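PDB 3DRF: oligopeptide-binding protein oppA, which captures oligopeptides in a voluminous cavity that closes like a Venus fly-trap, serving the OppABCDF ABC transporter that takes them up. Local coordinates for residues A[304-309]-A[471-476]; A[352-357]-A[538-543]. All coordinates share one frame; numbering follows the deposited sequence.

Contact 1 of 2, residues A[304-309]-A[471-476]; sequences LMYYNL and GSWSLA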
loop_
_atom_site.group_PDB
_atom_site.type_symbol
_atom_site.label_atom_id
_atom_site.label_comp_id
_atom_site.label_asym_id
_atom_site.label_seq_id
_atom_site.Cartn_x
_atom_site.Cartn_y
_atom_site.Cartn_z
ATOM N N LEU A 304 6.051 -2.520 9.397
ATOM C CA LEU A 304 7.502 -2.612 9.447
ATOM C C LEU A 304 8.100 -1.317 9.926
ATOM O O LEU A 304 7.565 -0.287 9.789
ATOM C CB LEU A 304 8.100 -3.042 8.077
ATOM C CG LEU A 304 8.057 -1.960 6.999
ATOM C CD1 LEU A 304 8.915 -2.481 5.833
ATOM C CD2 LEU A 304 6.591 -1.649 6.503
ATOM N N MET A 305 9.237 -1.480 10.562
ATOM C CA MET A 305 10.013 -0.359 11.007
ATOM C C MET A 305 11.115 -0.037 9.960
ATOM O O MET A 305 11.863 -0.872 9.537
ATOM C CB MET A 305 10.659 -0.748 12.361
ATOM C CG MET A 305 11.505 0.393 12.996
ATOM S SD MET A 305 11.898 0.087 14.770
ATOM C CE MET A 305 12.927 -1.417 14.627
ATOM N N TYR A 306 11.184 1.222 9.566
ATOM C CA TYR A 306 12.142 1.736 8.585
ATOM C C TYR A 306 13.269 2.502 9.244
ATOM O O TYR A 306 13.039 3.239 10.183
ATOM C CB TYR A 306 11.446 2.768 7.667
ATOM C CG TYR A 306 10.540 2.157 6.600
ATOM C CD1 TYR A 306 11.024 1.863 5.299
ATOM C CD2 TYR A 306 9.225 1.858 6.863
ATOM C CE1 TYR A 306 10.217 1.326 4.304
ATOM C CE2 TYR A 306 8.405 1.327 5.861
ATOM C CZ TYR A 306 8.911 1.071 4.609
ATOM O OH TYR A 306 8.065 0.511 3.672
ATOM N N TYR A 307 14.455 2.376 8.660
ATOM C CA TYR A 307 15.622 3.221 9.004
ATOM C C TYR A 307 15.928 4.160 7.821
ATOM O O TYR A 307 15.955 3.730 6.692
ATOM C CB TYR A 307 16.813 2.327 9.291
ATOM C CG TYR A 307 16.633 1.386 10.488
ATOM C CD1 TYR A 307 16.179 1.847 11.734
ATOM C CD2 TYR A 307 16.909 0.030 10.341
ATOM C CE1 TYR A 307 16.047 0.985 12.812
ATOM C CE2 TYR A 307 16.799 -0.856 11.417
ATOM C CZ TYR A 307 16.362 -0.347 12.639
ATOM O OH TYR A 307 16.267 -1.178 13.714
ATOM N N ASN A 308 16.265 5.401 8.136
ATOM C CA ASN A 308 16.544 6.392 7.100
ATOM C C ASN A 308 18.033 6.326 6.764
ATOM O O ASN A 308 18.874 6.706 7.544
ATOM C CB ASN A 308 16.143 7.782 7.621
ATOM C CG ASN A 308 16.157 8.836 6.527
ATOM O OD1 ASN A 308 16.263 8.558 5.385
ATOM N ND2 ASN A 308 16.029 10.076 6.936
ATOM N N LEU A 309 18.328 5.850 5.553
ATOM C CA LEU A 309 19.703 5.537 5.144
ATOM C C LEU A 309 20.175 6.261 3.892
ATOM O O LEU A 309 21.220 6.020 3.434
ATOM C CB LEU A 309 19.811 4.019 4.893
ATOM C CG LEU A 309 19.473 3.160 6.131
ATOM C CD1 LEU A 309 19.481 1.664 5.684
ATOM C CD2 LEU A 309 20.434 3.338 7.325
ATOM N N GLY A 471 6.002 2.108 9.109
ATOM C CA GLY A 471 5.104 2.136 7.970
ATOM C C GLY A 471 4.159 0.933 8.043
ATOM O O GLY A 471 4.368 -0.015 8.738
ATOM N N SER A 472 3.066 1.034 7.325
ATOM C CA SER A 472 2.115 -0.074 7.181
ATOM C C SER A 472 1.638 -0.059 5.736
ATOM O O SER A 472 1.494 1.016 5.144
ATOM C CB SER A 472 0.916 0.083 8.121
ATOM O OG SER A 472 1.295 -0.019 9.487
ATOM N N TRP A 473 1.403 -1.244 5.173
ATOM C CA TRP A 473 0.964 -1.367 3.800
ATOM C C TRP A 473 -0.221 -2.290 3.676
ATOM O O TRP A 473 -0.226 -3.388 4.228
ATOM C CB TRP A 473 2.079 -1.947 2.919
ATOM C CG TRP A 473 3.288 -1.084 2.816
ATOM C CD1 TRP A 473 4.438 -1.175 3.557
ATOM C CD2 TRP A 473 3.470 0.010 1.922
ATOM N NE1 TRP A 473 5.318 -0.192 3.169
ATOM C CE2 TRP A 473 4.754 0.542 2.157
ATOM C CE3 TRP A 473 2.678 0.585 0.923
ATOM C CZ2 TRP A 473 5.259 1.629 1.433
ATOM C CZ3 TRP A 473 3.180 1.668 0.211
ATOM C CH2 TRP A 473 4.446 2.183 0.483
ATOM N N SER A 474 -1.228 -1.836 2.931
ATOM C CA SER A 474 -2.206 -2.720 2.327
ATOM C C SER A 474 -1.575 -3.162 1.011
ATOM O O SER A 474 -1.563 -2.415 0.030
ATOM C CB SER A 474 -3.524 -1.995 2.097
ATOM O OG SER A 474 -4.203 -1.787 3.322
ATOM N N LEU A 475 -1.048 -4.366 1.020
ATOM C CA LEU A 475 -0.213 -4.883 -0.048
ATOM C C LEU A 475 -1.004 -5.216 -1.325
ATOM O O LEU A 475 -2.129 -5.578 -1.282
ATOM C CB LEU A 475 0.524 -6.148 0.424
ATOM C CG LEU A 475 1.579 -5.964 1.515
ATOM C CD1 LEU A 475 1.982 -7.324 2.088
ATOM C CD2 LEU A 475 2.791 -5.202 1.019
ATOM N N ALA A 476 -0.287 -5.112 -2.457
ATOM C CA ALA A 476 -0.799 -5.593 -3.737
ATOM C C ALA A 476 -1.033 -7.097 -3.625
ATOM O O ALA A 476 -0.378 -7.750 -2.881
ATOM C CB ALA A 476 0.253 -5.309 -4.860
#

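Contact 2 of 2, residues A[352-357]-A[538-543]; sequences GLSTPA and PTNFML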
loop_
_atom_site.group_PDB
_atom_site.type_symbol
_atom_site.label_atom_id
_atom_site.label_comp_id
_atom_site.label_asym_id
_atom_site.label_seq_id
_atom_site.Cartn_x
_atom_site.Cartn_y
_atom_site.Cartn_z
ATOM N N GLY A 352 -5.743 -10.484 19.890
ATOM C CA GLY A 352 -5.450 -11.652 19.076
ATOM C C GLY A 352 -5.355 -11.430 17.565
ATOM O O GLY A 352 -5.074 -12.365 16.873
ATOM N N LEU A 353 -5.537 -10.203 17.077
ATOM C CA LEU A 353 -5.593 -9.973 15.644
ATOM C C LEU A 353 -4.236 -9.741 15.008
ATOM O O LEU A 353 -4.113 -9.990 13.862
ATOM C CB LEU A 353 -6.489 -8.789 15.358
ATOM C CG LEU A 353 -7.959 -8.997 15.692
ATOM C CD1 LEU A 353 -8.582 -7.616 15.666
ATOM C CD2 LEU A 353 -8.591 -9.822 14.613
ATOM N N SER A 354 -3.264 -9.308 15.793
ATOM C CA SER A 354 -1.901 -9.025 15.273
ATOM C C SER A 354 -0.939 -10.098 15.739
ATOM O O SER A 354 -0.901 -10.420 16.902
ATOM C CB SER A 354 -1.408 -7.656 15.744
ATOM O OG SER A 354 -2.213 -6.643 15.224
ATOM N N THR A 355 -0.134 -10.578 14.835
ATOM C CA THR A 355 0.872 -11.582 15.101
ATOM C C THR A 355 2.252 -11.007 14.721
ATOM O O THR A 355 2.430 -10.583 13.629
ATOM C CB THR A 355 0.613 -12.857 14.245
ATOM O OG1 THR A 355 -0.704 -13.383 14.554
ATOM C CG2 THR A 355 1.664 -13.900 14.546
ATOM N N PRO A 356 3.209 -11.058 15.630
ATOM C CA PRO A 356 4.554 -10.545 15.304
ATOM C C PRO A 356 5.078 -11.236 14.035
ATOM O O PRO A 356 5.059 -12.458 13.963
ATOM C CB PRO A 356 5.416 -10.980 16.515
ATOM C CG PRO A 356 4.396 -10.931 17.684
ATOM C CD PRO A 356 3.126 -11.485 17.061
ATOM N N ALA A 357 5.496 -10.439 13.077
ATOM C CA ALA A 357 5.963 -10.955 11.795
ATOM C C ALA A 357 7.399 -11.478 11.887
ATOM O O ALA A 357 8.205 -10.915 12.502
ATOM C CB ALA A 357 5.895 -9.832 10.720
ATOM N N PRO A 538 10.601 -6.261 10.045
ATOM C CA PRO A 538 9.164 -6.609 9.965
ATOM C C PRO A 538 8.541 -6.441 11.356
ATOM O O PRO A 538 9.142 -6.793 12.324
ATOM C CB PRO A 538 9.158 -8.088 9.570
ATOM C CG PRO A 538 10.540 -8.331 8.957
ATOM C CD PRO A 538 11.463 -7.428 9.728
ATOM N N THR A 539 7.338 -5.959 11.430
ATOM C CA THR A 539 6.642 -5.752 12.735
ATOM C C THR A 539 5.496 -6.775 12.924
ATOM O O THR A 539 5.626 -7.701 13.629
ATOM C CB THR A 539 6.209 -4.264 12.885
ATOM O OG1 THR A 539 7.376 -3.466 12.689
ATOM C CG2 THR A 539 5.656 -4.027 14.306
ATOM N N ASN A 540 4.383 -6.528 12.253
ATOM C CA ASN A 540 3.167 -7.386 12.361
ATOM C C ASN A 540 2.523 -7.865 11.043
ATOM O O ASN A 540 2.547 -7.210 10.025
ATOM C CB ASN A 540 2.065 -6.655 13.124
ATOM C CG ASN A 540 2.319 -6.574 14.616
ATOM O OD1 ASN A 540 2.121 -5.561 15.204
ATOM N ND2 ASN A 540 2.712 -7.601 15.159
ATOM N N PHE A 541 1.948 -9.057 11.148
ATOM C CA PHE A 541 0.896 -9.553 10.274
ATOM C C PHE A 541 -0.422 -9.345 11.030
ATOM O O PHE A 541 -0.430 -9.199 12.222
ATOM C CB PHE A 541 1.083 -11.045 9.981
ATOM C CG PHE A 541 2.438 -11.426 9.355
ATOM C CD1 PHE A 541 3.054 -10.676 8.337
ATOM C CD2 PHE A 541 3.037 -12.567 9.746
ATOM C CE1 PHE A 541 4.272 -11.117 7.784
ATOM C CE2 PHE A 541 4.211 -12.973 9.178
ATOM C CZ PHE A 541 4.817 -12.238 8.215
ATOM N N MET A 542 -1.515 -9.368 10.282
ATOM C CA MET A 542 -2.822 -9.078 10.862
ATOM C C MET A 542 -3.969 -9.804 10.188
ATOM O O MET A 542 -3.875 -10.236 9.068
ATOM C CB MET A 542 -3.102 -7.547 10.755
ATOM C CG MET A 542 -3.942 -6.896 11.857
ATOM S SD MET A 542 -3.567 -5.131 11.800
ATOM C CE MET A 542 -4.029 -4.752 10.155
ATOM N N LEU A 543 -5.037 -9.927 10.975
ATOM C CA LEU A 543 -6.385 -10.212 10.470
ATOM C C LEU A 543 -7.186 -8.919 10.506
ATOM O O LEU A 543 -7.053 -8.187 11.422
ATOM C CB LEU A 543 -7.139 -11.239 11.361
ATOM C CG LEU A 543 -6.482 -12.582 11.582
ATOM C CD1 LEU A 543 -7.343 -13.478 12.567
ATOM C CD2 LEU A 543 -6.298 -13.204 10.264
HETATM O O HOH W 1 7.815 -9.131 14.854
HETATM O O HOH W 2 10.674 -9.600 12.415
#

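Contact 1 of 2, residues A[304-309]-A[471-476]
Leu304 and Gly471 face each other as an antiparallel hydrogen-bonded pair, Leu304 N giving to Gly471 O at 3.1 Å and Gly471 N to Leu304 O at 2.9 Å, the latter almost straight on to the carbonyl. At 127° between their directions the strands splay, and side chains take over beyond this pair. The one side-chain hydrogen bond between the two segments runs from Trp473 NE1 to Tyr306 OH, 2.9 Å long and only 6° out of the indole plane; it satisfies a buried indole N-H, and the two side chains cross at about a right angle. Trp473 CG lies beside its backbone N (chi1 -64°), which starts the indole toward Tyr306. The phenol passes Gly471, whose N lies in plane at the ring edge, 3.9 Å from Tyr306 CD2. A glycine suits this place because a side chain would run into Tyr306 CE2. A phenylalanine in place of Tyr306 would probably leave the Trp473 N-H without its mate and the indole less firmly fixed. Among apolar contacts, Leu304 CD2 meets Trp473 CD1 at the indole edge, 3.7 Å away. Trp473 and Ser474 pair with the bound peptide in an antiparallel ladder, so the sheet runs on into the ligand, as in peptide-binding proteins of this family.

Contact 2 of 2, residues A[352-357]-A[538-543]
Ala357 sets its methyl over the centre of the Phe541 ring, a CH-pi contact with CB 3.6 Å from the ring centroid and 11° off the normal. A small residue suits this spot, because a lone methyl can rest on the ring face while the backbone stays close enough for Ala357 N to bond Thr539 O at 2.8 Å, from above the carbonyl plane. With CG anti to its carbonyl carbon (chi1 -57°), Phe541 turns that atom toward Ala357, and the ring follows beneath the methyl; Ile302 and Pro363 also pack on this phenyl. Pro538 CB touches Ala357 CB at 3.9 Å, and here a water gives to both Ala357 O and Pro538 O. Mid-ladder, Thr355 N gives to Phe541 O and Phe541 N to Thr355 O, each at 3.0 Å, and Thr355 O also receives a weak bond from Asn540 ND2 at 3.4 Å, an amide whose stronger partner is Asp346.

At the far end Leu543 N still gives to Leu353 O at 3.0 Å, but the side chains are looser. Leu353 CD2 rests on Leu543 CB at 3.8 Å, and Ser354 OG merely touches Met542 CG. Toward solvent, Leu543 and Thr355 are exposed; a polar threonine suits such a place. The whole is a short antiparallel beta ladder beside a classic beta bulge, where Thr539 and Asn540 both face Ser303 on the next strand.

How the contacts relate
From the N terminus the chain first lays down 304-309, at the end of strand 292-307, then passes through helices 330-339 and 342-349 to the short strand 354-356. Further on, 471-476 returns to 304-309 and closes the 161-residue loop of contact 1; later still, 538-543 comes back to 352-357 and closes the 180-residue loop of contact 2. The segments alternate, so the two closures cross rather than nest. Both belong to one mixed sheet, in which strand 292-307 lies between 468-474 and 536-549, and 354-356 adds to the latter. Their centres are about 14 Å apart, joined by Thr539 OG1, a hydroxyl hydrogen-bonded to Arg340, packing 3.4 Å from Leu304 CA.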